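Local coordinates for uncharacterized protein BAD_0989 (PDB 3CYM), which is uncharacterised but probably acts as a ribonuclease D-like 3'-5' exonuclease on nucleic acid, at residues 22-27 against 80-85; 57-62 against 154-159; 251-256 against 301-306. All blocks are in the same frame, centred on the assembly; numbering follows the deposited sequence.

Interaction 1 of 3, residues 22-27 against 80-85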
loop_
_atom_site.group_PDB
_atom_site.type_symbol
_atom_site.label_atom_id
_atom_site.label_comp_id
_atom_site.label_asym_id
_atom_site.label_seq_id
_atom_site.Cartn_x
_atom_site.Cartn_y
_atom_site.Cartn_z
ATOM N N ASP A 22 25.680 -2.142 -2.979
ATOM C CA ASP A 22 25.484 -3.410 -2.279
ATOM C C ASP A 22 26.665 -3.828 -1.410
ATOM O O ASP A 22 26.686 -4.942 -0.885
ATOM C CB ASP A 22 25.075 -4.536 -3.250
ATOM C CG ASP A 22 26.080 -4.772 -4.383
ATOM O OD1 ASP A 22 25.663 -5.403 -5.379
ATOM O OD2 ASP A 22 27.260 -4.348 -4.312
ATOM N N THR A 23 27.644 -2.936 -1.270
ATOM C CA THR A 23 28.782 -3.169 -0.377
ATOM C C THR A 23 28.874 -2.078 0.695
ATOM O O THR A 23 28.401 -0.958 0.487
ATOM C CB THR A 23 30.127 -3.253 -1.144
ATOM O OG1 THR A 23 30.409 -2.002 -1.785
ATOM C CG2 THR A 23 30.098 -4.359 -2.187
ATOM N N LEU A 24 29.466 -2.419 1.840
ATOM C CA LEU A 24 29.703 -1.448 2.910
ATOM C C LEU A 24 30.491 -0.191 2.486
ATOM O O LEU A 24 30.031 0.915 2.783
ATOM C CB LEU A 24 30.314 -2.106 4.161
ATOM C CG LEU A 24 30.562 -1.205 5.383
ATOM C CD1 LEU A 24 29.255 -0.817 6.057
ATOM C CD2 LEU A 24 31.508 -1.863 6.381
ATOM N N PRO A 25 31.644 -0.335 1.770
ATOM C CA PRO A 25 32.319 0.903 1.336
ATOM C C PRO A 25 31.481 1.802 0.419
ATOM O O PRO A 25 31.549 3.020 0.544
ATOM C CB PRO A 25 33.554 0.391 0.581
ATOM C CG PRO A 25 33.785 -0.966 1.113
ATOM C CD PRO A 25 32.412 -1.521 1.337
ATOM N N ALA A 26 30.683 1.204 -0.464
ATOM C CA ALA A 26 29.850 1.979 -1.392
ATOM C C ALA A 26 28.696 2.681 -0.677
ATOM O O ALA A 26 28.268 3.759 -1.095
ATOM C CB ALA A 26 29.330 1.100 -2.513
ATOM N N PHE A 27 28.216 2.058 0.402
ATOM C CA PHE A 27 27.216 2.641 1.300
ATOM C C PHE A 27 27.750 3.839 2.099
ATOM O O PHE A 27 27.083 4.879 2.183
ATOM C CB PHE A 27 26.671 1.563 2.250
ATOM C CG PHE A 27 25.680 2.082 3.256
ATOM C CD1 PHE A 27 24.346 2.269 2.901
ATOM C CD2 PHE A 27 26.079 2.377 4.565
ATOM C CE1 PHE A 27 23.426 2.752 3.823
ATOM C CE2 PHE A 27 25.167 2.870 5.496
ATOM C CZ PHE A 27 23.833 3.054 5.128
ATOM N N ALA A 80 26.314 -7.053 4.696
ATOM C CA ALA A 80 27.574 -6.315 4.781
ATOM C C ALA A 80 27.708 -5.575 6.114
ATOM O O ALA A 80 28.780 -5.040 6.428
ATOM C CB ALA A 80 27.717 -5.345 3.612
ATOM N N GLY A 81 26.623 -5.549 6.889
ATOM C CA GLY A 81 26.607 -4.896 8.194
ATOM C C GLY A 81 26.582 -3.382 8.104
ATOM O O GLY A 81 27.236 -2.693 8.894
ATOM N N ALA A 82 25.842 -2.865 7.125
ATOM C CA ALA A 82 25.607 -1.432 7.012
ATOM C C ALA A 82 24.696 -0.976 8.149
ATOM O O ALA A 82 23.778 -1.691 8.555
ATOM C CB ALA A 82 25.006 -1.081 5.660
ATOM N N ASP A 83 24.988 0.207 8.670
ATOM C CA ASP A 83 24.215 0.821 9.730
ATOM C C ASP A 83 23.343 1.887 9.064
ATOM O O ASP A 83 23.857 2.845 8.492
ATOM C CB ASP A 83 25.196 1.441 10.738
ATOM C CG ASP A 83 24.532 1.926 12.021
ATOM O OD1 ASP A 83 25.270 2.459 12.879
ATOM O OD2 ASP A 83 23.304 1.787 12.184
ATOM N N TRP A 84 22.026 1.710 9.121
ATOM C CA TRP A 84 21.098 2.667 8.518
ATOM C C TRP A 84 21.015 3.983 9.298
ATOM O O TRP A 84 20.428 4.957 8.819
ATOM C CB TRP A 84 19.703 2.050 8.292
ATOM C CG TRP A 84 19.609 1.254 7.005
ATOM C CD1 TRP A 84 19.559 -0.108 6.883
ATOM C CD2 TRP A 84 19.581 1.777 5.666
ATOM N NE1 TRP A 84 19.495 -0.464 5.556
ATOM C CE2 TRP A 84 19.507 0.671 4.786
ATOM C CE3 TRP A 84 19.604 3.073 5.124
ATOM C CZ2 TRP A 84 19.455 0.821 3.389
ATOM C CZ3 TRP A 84 19.557 3.221 3.736
ATOM C CH2 TRP A 84 19.482 2.096 2.885
ATOM N N ASN A 85 21.616 3.995 10.492
ATOM C CA ASN A 85 21.688 5.200 11.313
ATOM C C ASN A 85 22.706 6.194 10.748
ATOM O O ASN A 85 22.616 7.392 11.004
ATOM C CB ASN A 85 22.006 4.856 12.776
ATOM C CG ASN A 85 20.781 4.371 13.562
ATOM O OD1 ASN A 85 20.551 4.810 14.689
ATOM N ND2 ASN A 85 20.004 3.458 12.977
#
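F27 takes A82 over one ring face and turns an edge to W84, and its ring is central to this packing. The methyl CB of A82 sits over one face of the F27 ring, 3.9 Å from its centroid and 17° off the ring normal, a CH-pi contact displaced toward the CD2 side. F27 in turn points its CE1 edge at the face of the W84 indole in a T-shaped pair: the centroids are 5.3 Å apart, the planes stand at 79°, and CE1 meets CZ3 nearer the rim of the six-membered ring than its middle. At another part of its edge, F27 CE2 comes 3.3 Å from D83 O. CG of F27 lies anti to the backbone N (chi1 177°), on the side of the 80-85 segment. L77 and L72 also pack on F27, and F87 meets W84 edge-to-face.

The aliphatic contacts lie closer to the surface. L24 CB faces A80 CB at 4.2 Å, where the backbones come nearest, while L24 CD1 reaches on to A82 CA at 3.8 Å.

Polar groups work within each segment. T23 OG1 takes a weak capping bond from A26 N at the start of helix 24-35. D83 caps helix 84-91, its OD2 accepting from N85 N at 3.3 Å from above the carboxylate plane. G81, at positive phi, ends helix 74-79 in a Schellman motif. The arrangement is thus an N-capped helix start packed on a helix-to-helix connection, Schellman motif followed by N-cap, within the exonuclease domain with its RNase H-like mixed sheet.

Interaction 2 of 3, residues 57-62 against 154-159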
loop_
_atom_site.group_PDB
_atom_site.type_symbol
_atom_site.label_atom_id
_atom_site.label_comp_id
_atom_site.label_asym_id
_atom_site.label_seq_id
_atom_site.Cartn_x
_atom_site.Cartn_y
_atom_site.Cartn_z
ATOM N N ASP A 57 11.312 -4.470 1.345
ATOM C CA ASP A 57 11.947 -3.768 0.253
ATOM C C ASP A 57 13.136 -4.580 -0.272
ATOM O O ASP A 57 14.004 -5.001 0.493
ATOM C CB ASP A 57 12.394 -2.371 0.692
ATOM C CG ASP A 57 11.226 -1.458 1.062
ATOM O OD1 ASP A 57 10.075 -1.720 0.642
ATOM O OD2 ASP A 57 11.466 -0.454 1.774
ATOM N N TRP A 58 13.147 -4.808 -1.580
ATOM C CA TRP A 58 14.267 -5.447 -2.249
ATOM C C TRP A 58 15.140 -4.432 -2.979
ATOM O O TRP A 58 16.172 -4.778 -3.573
ATOM C CB TRP A 58 13.747 -6.538 -3.182
ATOM C CG TRP A 58 13.372 -7.755 -2.405
ATOM C CD1 TRP A 58 12.150 -8.039 -1.858
ATOM C CD2 TRP A 58 14.238 -8.829 -2.029
ATOM N NE1 TRP A 58 12.198 -9.236 -1.184
ATOM C CE2 TRP A 58 13.465 -9.747 -1.275
ATOM C CE3 TRP A 58 15.586 -9.119 -2.269
ATOM C CZ2 TRP A 58 13.993 -10.926 -0.767
ATOM C CZ3 TRP A 58 16.114 -10.291 -1.763
ATOM C CH2 TRP A 58 15.319 -11.180 -1.011
ATOM N N LEU A 59 14.708 -3.177 -2.934
ATOM C CA LEU A 59 15.493 -2.049 -3.431
ATOM C C LEU A 59 14.995 -0.765 -2.782
ATOM O O LEU A 59 13.822 -0.643 -2.429
ATOM C CB LEU A 59 15.425 -1.940 -4.962
ATOM C CG LEU A 59 16.374 -0.937 -5.653
ATOM C CD1 LEU A 59 17.849 -1.228 -5.416
ATOM C CD2 LEU A 59 16.091 -0.896 -7.128
ATOM N N VAL A 60 15.908 0.185 -2.627
ATOM C CA VAL A 60 15.626 1.461 -2.006
ATOM C C VAL A 60 16.357 2.525 -2.848
ATOM O O VAL A 60 17.532 2.365 -3.170
ATOM C CB VAL A 60 16.036 1.402 -0.512
ATOM C CG1 VAL A 60 16.644 2.652 -0.063
ATOM C CG2 VAL A 60 14.836 1.026 0.372
ATOM N N GLN A 61 15.634 3.570 -3.255
ATOM C CA GLN A 61 16.148 4.538 -4.229
ATOM C C GLN A 61 16.157 5.936 -3.651
ATOM O O GLN A 61 15.149 6.386 -3.108
ATOM C CB GLN A 61 15.321 4.550 -5.521
ATOM C CG GLN A 61 15.127 3.213 -6.203
ATOM C CD GLN A 61 13.700 2.724 -6.132
ATOM O OE1 GLN A 61 13.374 1.880 -5.307
ATOM N NE2 GLN A 61 12.840 3.263 -6.985
ATOM N N PHE A 62 17.296 6.615 -3.781
ATOM C CA PHE A 62 17.450 7.983 -3.300
ATOM C C PHE A 62 18.092 8.901 -4.314
ATOM O O PHE A 62 18.845 8.458 -5.170
ATOM C CB PHE A 62 18.255 8.014 -1.999
ATOM C CG PHE A 62 17.577 7.317 -0.870
ATOM C CD1 PHE A 62 16.357 7.784 -0.383
ATOM C CD2 PHE A 62 18.127 6.173 -0.318
ATOM C CE1 PHE A 62 15.704 7.127 0.655
ATOM C CE2 PHE A 62 17.484 5.521 0.726
ATOM C CZ PHE A 62 16.262 5.995 1.206
ATOM N N ALA A 154 7.817 -6.153 -11.603
ATOM C CA ALA A 154 9.011 -6.991 -11.603
ATOM C C ALA A 154 9.209 -7.727 -10.277
ATOM O O ALA A 154 8.729 -7.297 -9.221
ATOM C CB ALA A 154 10.242 -6.141 -11.919
ATOM N N ASP A 155 9.923 -8.843 -10.334
ATOM C CA ASP A 155 10.362 -9.499 -9.117
ATOM C C ASP A 155 11.649 -8.834 -8.671
ATOM O O ASP A 155 12.727 -9.214 -9.118
ATOM C CB ASP A 155 10.580 -11.003 -9.325
ATOM C CG ASP A 155 11.010 -11.711 -8.041
ATOM O OD1 ASP A 155 11.172 -11.050 -6.996
ATOM O OD2 ASP A 155 11.207 -12.933 -8.069
ATOM N N TRP A 156 11.537 -7.864 -7.763
ATOM C CA TRP A 156 12.700 -7.066 -7.345
ATOM C C TRP A 156 13.742 -7.815 -6.528
ATOM O O TRP A 156 14.810 -7.266 -6.243
ATOM C CB TRP A 156 12.261 -5.777 -6.653
ATOM C CG TRP A 156 11.610 -4.866 -7.625
ATOM C CD1 TRP A 156 10.267 -4.730 -7.856
ATOM C CD2 TRP A 156 12.271 -4.004 -8.557
ATOM N NE1 TRP A 156 10.051 -3.804 -8.856
ATOM C CE2 TRP A 156 11.266 -3.348 -9.307
ATOM C CE3 TRP A 156 13.618 -3.702 -8.817
ATOM C CZ2 TRP A 156 11.565 -2.406 -10.302
ATOM C CZ3 TRP A 156 13.914 -2.762 -9.816
ATOM C CH2 TRP A 156 12.890 -2.132 -10.542
ATOM N N SER A 157 13.448 -9.072 -6.195
ATOM C CA SER A 157 14.410 -9.956 -5.521
ATOM C C SER A 157 15.421 -10.600 -6.468
ATOM O O SER A 157 16.332 -11.294 -6.016
ATOM C CB SER A 157 13.680 -11.048 -4.741
ATOM O OG SER A 157 13.093 -11.993 -5.612
ATOM N N TYR A 158 15.250 -10.382 -7.773
ATOM C CA TYR A 158 16.152 -10.925 -8.790
ATOM C C TYR A 158 17.544 -10.292 -8.656
ATOM O O TYR A 158 17.674 -9.077 -8.678
ATOM C CB TYR A 158 15.579 -10.662 -10.190
ATOM C CG TYR A 158 16.127 -11.555 -11.291
ATOM C CD1 TYR A 158 17.335 -11.255 -11.932
ATOM C CD2 TYR A 158 15.431 -12.698 -11.702
ATOM C CE1 TYR A 158 17.844 -12.076 -12.942
ATOM C CE2 TYR A 158 15.935 -13.529 -12.717
ATOM C CZ TYR A 158 17.142 -13.207 -13.329
ATOM O OH TYR A 158 17.651 -14.007 -14.333
ATOM N N ARG A 159 18.571 -11.120 -8.480
ATOM C CA ARG A 159 19.963 -10.644 -8.468
ATOM C C ARG A 159 20.787 -11.375 -9.534
ATOM O O ARG A 159 20.609 -12.566 -9.729
ATOM C CB ARG A 159 20.620 -10.801 -7.090
ATOM C CG ARG A 159 19.961 -10.038 -5.948
ATOM C CD ARG A 159 20.217 -8.543 -6.033
ATOM N NE ARG A 159 19.619 -7.833 -4.905
ATOM C CZ ARG A 159 18.371 -7.373 -4.862
ATOM N NH1 ARG A 159 17.542 -7.537 -5.891
ATOM N NH2 ARG A 159 17.948 -6.742 -3.776
#
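A serine methylene, not another ring, lies on the W58 indole: S157 CB is centred over the six-membered ring, 3.6 Å from its centroid and 12° off the normal. S157 is held there by an Asx turn. D155 OD1 accepts from S157 N and from S157 OG, both arriving from the same face of the carboxylate, while D155 OD2 pairs with R302 and Y303.

R159 closes the contact from the edge of the same indole. Its side chain bends at chi2 (-73°), and NH2 donates 2.7 Å to W58 O, lying in the carbonyl plane on a lone pair, although the N-H is bent to 138°. NH1 turns back to W156 O at 2.8 Å and to Y158 O, so one guanidinium ties three carbonyls together; D73 takes a salt bridge from NE. Next to this, W58 CB packs on W156 CB at 3.9 Å, and L59 CD2 touches W156 CZ3 at an oblique crossing.

W58 and L59 both pair with E46, making a classic beta bulge in strand 57-65 beside strand 40-47. The side chain of W156 lies about 7 Å from a bound sodium ion, and D44, E46 and D172 form the sodium site. The loop before helix 163-174 therefore packs against the bulged start of strand 57-65 beside the acidic metal site, consistent with the active-site region of a DnaQ-like exonuclease.

Interaction 3 of 3, residues 251-256 against 301-306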
loop_
_atom_site.group_PDB
_atom_site.type_symbol
_atom_site.label_atom_id
_atom_site.label_comp_id
_atom_site.label_asym_id
_atom_site.label_seq_id
_atom_site.Cartn_x
_atom_site.Cartn_y
_atom_site.Cartn_z
ATOM N N TYR A 251 9.353 -19.671 4.095
ATOM C CA TYR A 251 10.004 -19.927 2.811
ATOM C C TYR A 251 10.120 -18.699 1.906
ATOM O O TYR A 251 10.635 -18.804 0.791
ATOM C CB TYR A 251 9.303 -21.070 2.080
ATOM C CG TYR A 251 9.632 -22.417 2.664
ATOM C CD1 TYR A 251 10.763 -23.111 2.252
ATOM C CD2 TYR A 251 8.830 -22.991 3.640
ATOM C CE1 TYR A 251 11.081 -24.345 2.787
ATOM C CE2 TYR A 251 9.140 -24.230 4.184
ATOM C CZ TYR A 251 10.267 -24.899 3.750
ATOM O OH TYR A 251 10.588 -26.124 4.277
ATOM N N ASP A 252 9.636 -17.556 2.402
ATOM C CA ASP A 252 9.732 -16.246 1.736
ATOM C C ASP A 252 9.148 -16.270 0.317
ATOM O O ASP A 252 9.857 -16.090 -0.673
ATOM C CB ASP A 252 11.178 -15.729 1.765
ATOM C CG ASP A 252 11.290 -14.271 1.384
ATOM O OD1 ASP A 252 10.254 -13.565 1.350
ATOM O OD2 ASP A 252 12.427 -13.831 1.117
ATOM N N ILE A 253 7.843 -16.506 0.240
ATOM C CA ILE A 253 7.147 -16.656 -1.032
ATOM C C ILE A 253 5.703 -16.191 -0.849
ATOM O O ILE A 253 5.147 -16.330 0.243
ATOM C CB ILE A 253 7.252 -18.138 -1.560
ATOM C CG1 ILE A 253 6.654 -18.291 -2.968
ATOM C CG2 ILE A 253 6.692 -19.134 -0.538
ATOM C CD1 ILE A 253 6.811 -19.673 -3.565
ATOM N N ALA A 254 5.120 -15.605 -1.898
ATOM C CA ALA A 254 3.715 -15.189 -1.892
ATOM C C ALA A 254 2.821 -16.380 -1.556
ATOM O O ALA A 254 2.914 -17.412 -2.216
ATOM C CB ALA A 254 3.334 -14.608 -3.237
ATOM N N PRO A 255 1.976 -16.248 -0.512
ATOM C CA PRO A 255 1.117 -17.326 0.001
ATOM C C PRO A 255 0.326 -18.089 -1.064
ATOM O O PRO A 255 0.229 -19.314 -0.988
ATOM C CB PRO A 255 0.170 -16.593 0.945
ATOM C CG PRO A 255 0.946 -15.425 1.414
ATOM C CD PRO A 255 1.829 -15.013 0.282
ATOM N N THR A 256 -0.196 -17.375 -2.062
ATOM C CA THR A 256 -1.023 -17.988 -3.103
ATOM C C THR A 256 -0.224 -18.772 -4.149
ATOM O O THR A 256 -0.805 -19.401 -5.039
ATOM C CB THR A 256 -1.907 -16.951 -3.797
ATOM O OG1 THR A 256 -1.102 -15.836 -4.182
ATOM C CG2 THR A 256 -3.021 -16.480 -2.860
ATOM N N GLU A 301 7.985 -19.144 -12.443
ATOM C CA GLU A 301 8.501 -20.523 -12.508
ATOM C C GLU A 301 9.801 -20.763 -11.736
ATOM O O GLU A 301 10.135 -21.911 -11.409
ATOM C CB GLU A 301 8.655 -20.987 -13.964
ATOM C CG GLU A 301 7.381 -21.517 -14.606
ATOM C CD GLU A 301 6.750 -22.636 -13.806
ATOM O OE1 GLU A 301 5.534 -22.561 -13.562
ATOM O OE2 GLU A 301 7.467 -23.587 -13.419
ATOM N N ARG A 302 10.519 -19.673 -11.457
ATOM C CA ARG A 302 11.716 -19.684 -10.610
ATOM C C ARG A 302 11.420 -20.165 -9.195
ATOM O O ARG A 302 12.309 -20.657 -8.500
ATOM C CB ARG A 302 12.315 -18.279 -10.530
ATOM C CG ARG A 302 13.208 -17.912 -11.697
ATOM C CD ARG A 302 13.257 -16.412 -11.939
ATOM N NE ARG A 302 13.882 -15.652 -10.854
ATOM C CZ ARG A 302 13.221 -14.877 -9.994
ATOM N NH1 ARG A 302 11.892 -14.768 -10.065
ATOM N NH2 ARG A 302 13.886 -14.211 -9.053
ATOM N N TYR A 303 10.170 -20.002 -8.770
ATOM C CA TYR A 303 9.743 -20.367 -7.422
ATOM C C TYR A 303 9.267 -21.806 -7.300
ATOM O O TYR A 303 8.903 -22.243 -6.204
ATOM C CB TYR A 303 8.676 -19.388 -6.920
ATOM C CG TYR A 303 9.256 -18.018 -6.636
ATOM C CD1 TYR A 303 9.707 -17.691 -5.362
ATOM C CD2 TYR A 303 9.394 -17.067 -7.651
ATOM C CE1 TYR A 303 10.262 -16.452 -5.096
ATOM C CE2 TYR A 303 9.941 -15.818 -7.394
ATOM C CZ TYR A 303 10.376 -15.521 -6.113
ATOM O OH TYR A 303 10.917 -14.290 -5.834
ATOM N N ALA A 304 9.294 -22.534 -8.419
ATOM C CA ALA A 304 8.906 -23.954 -8.456
ATOM C C ALA A 304 9.615 -24.862 -7.438
ATOM O O ALA A 304 8.932 -25.651 -6.787
ATOM C CB ALA A 304 9.002 -24.528 -9.865
ATOM N N PRO A 305 10.965 -24.753 -7.281
ATOM C CA PRO A 305 11.614 -25.570 -6.239
ATOM C C PRO A 305 11.168 -25.309 -4.798
ATOM O O PRO A 305 11.254 -26.212 -3.968
ATOM C CB PRO A 305 13.098 -25.224 -6.401
ATOM C CG PRO A 305 13.222 -24.789 -7.818
ATOM C CD PRO A 305 11.980 -23.989 -8.038
ATOM N N ILE A 306 10.703 -24.095 -4.506
ATOM C CA ILE A 306 10.111 -23.790 -3.199
ATOM C C ILE A 306 8.699 -24.380 -3.139
ATOM O O ILE A 306 8.302 -24.959 -2.127
ATOM C CB ILE A 306 10.114 -22.257 -2.871
ATOM C CG1 ILE A 306 11.529 -21.761 -2.573
ATOM C CG2 ILE A 306 9.275 -21.944 -1.639
ATOM C CD1 ILE A 306 12.260 -21.188 -3.761
#
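I253 holds CG1 anti to its backbone N (chi1 -174°) and continues extended to CD1 (chi2 176°), which carries the end of the chain across to Y303 and I306. I306 has CG2 anti to its own N, and that methyl branch faces back toward Y251 and I253.

I253 CD1 therefore has two neighbours, Y303 CB at 3.8 Å and I306 CG2 at 3.9 Å. Alongside the tyrosine, I253 CG1 comes 3.9 Å from Y303 CD1, the two side chains sliding past each other in opposite directions. I253 and I306 are related in the same antiparallel way, and their CG2 methyls lie 4.0 Å apart. I306 CG2 also touches Y251 CB at 3.8 Å, so this one methyl touches both Y251 and I253. Y251 is met through its CB, with I306 CG2 oblique to its ring.

The segments come from helical connections: D252, at positive phi, leaves helix 231-250, and E301 to A304 form a type I turn that leads into helix 304-307. Polar ends are directed elsewhere. Y303 OH bonds to D155 and R52, and D252 makes a salt bridge to R52; A254 shares backbone bonding with F51.

Across the contact the side-chain contacts are apolar, four side chains meeting through methyl and methylene groups and one rim carbon. This implies an interface fixed by shape and exclusion of water rather than by directional bonds, while the hydroxyl and carboxylate at its margin join these helical connections to the exonuclease domain at R52 and D155.

Interactions 1 and 2 belong to the exonuclease domain and interlock along the chain; W84 CH2 of the first touches V60 CG1 of the second at 4.1 Å, on strand 57-65. Interaction 2 is the buried one and the richest in polar bonds, and its loop lies near the sodium site. Interaction 1 is mixed, aromatic inside and aliphatic near the surface, whereas interaction 3 is a partly buried, apolar packing of helical connections. Interactions 2 and 3 nevertheless meet through charge: D155 OD2 lies 2.8 Å from R302 NH1 in a salt bridge and accepts a probable hydrogen bond from Y303 OH. Interactions 1 and 3 do not touch, their nearest atoms about 15 Å apart.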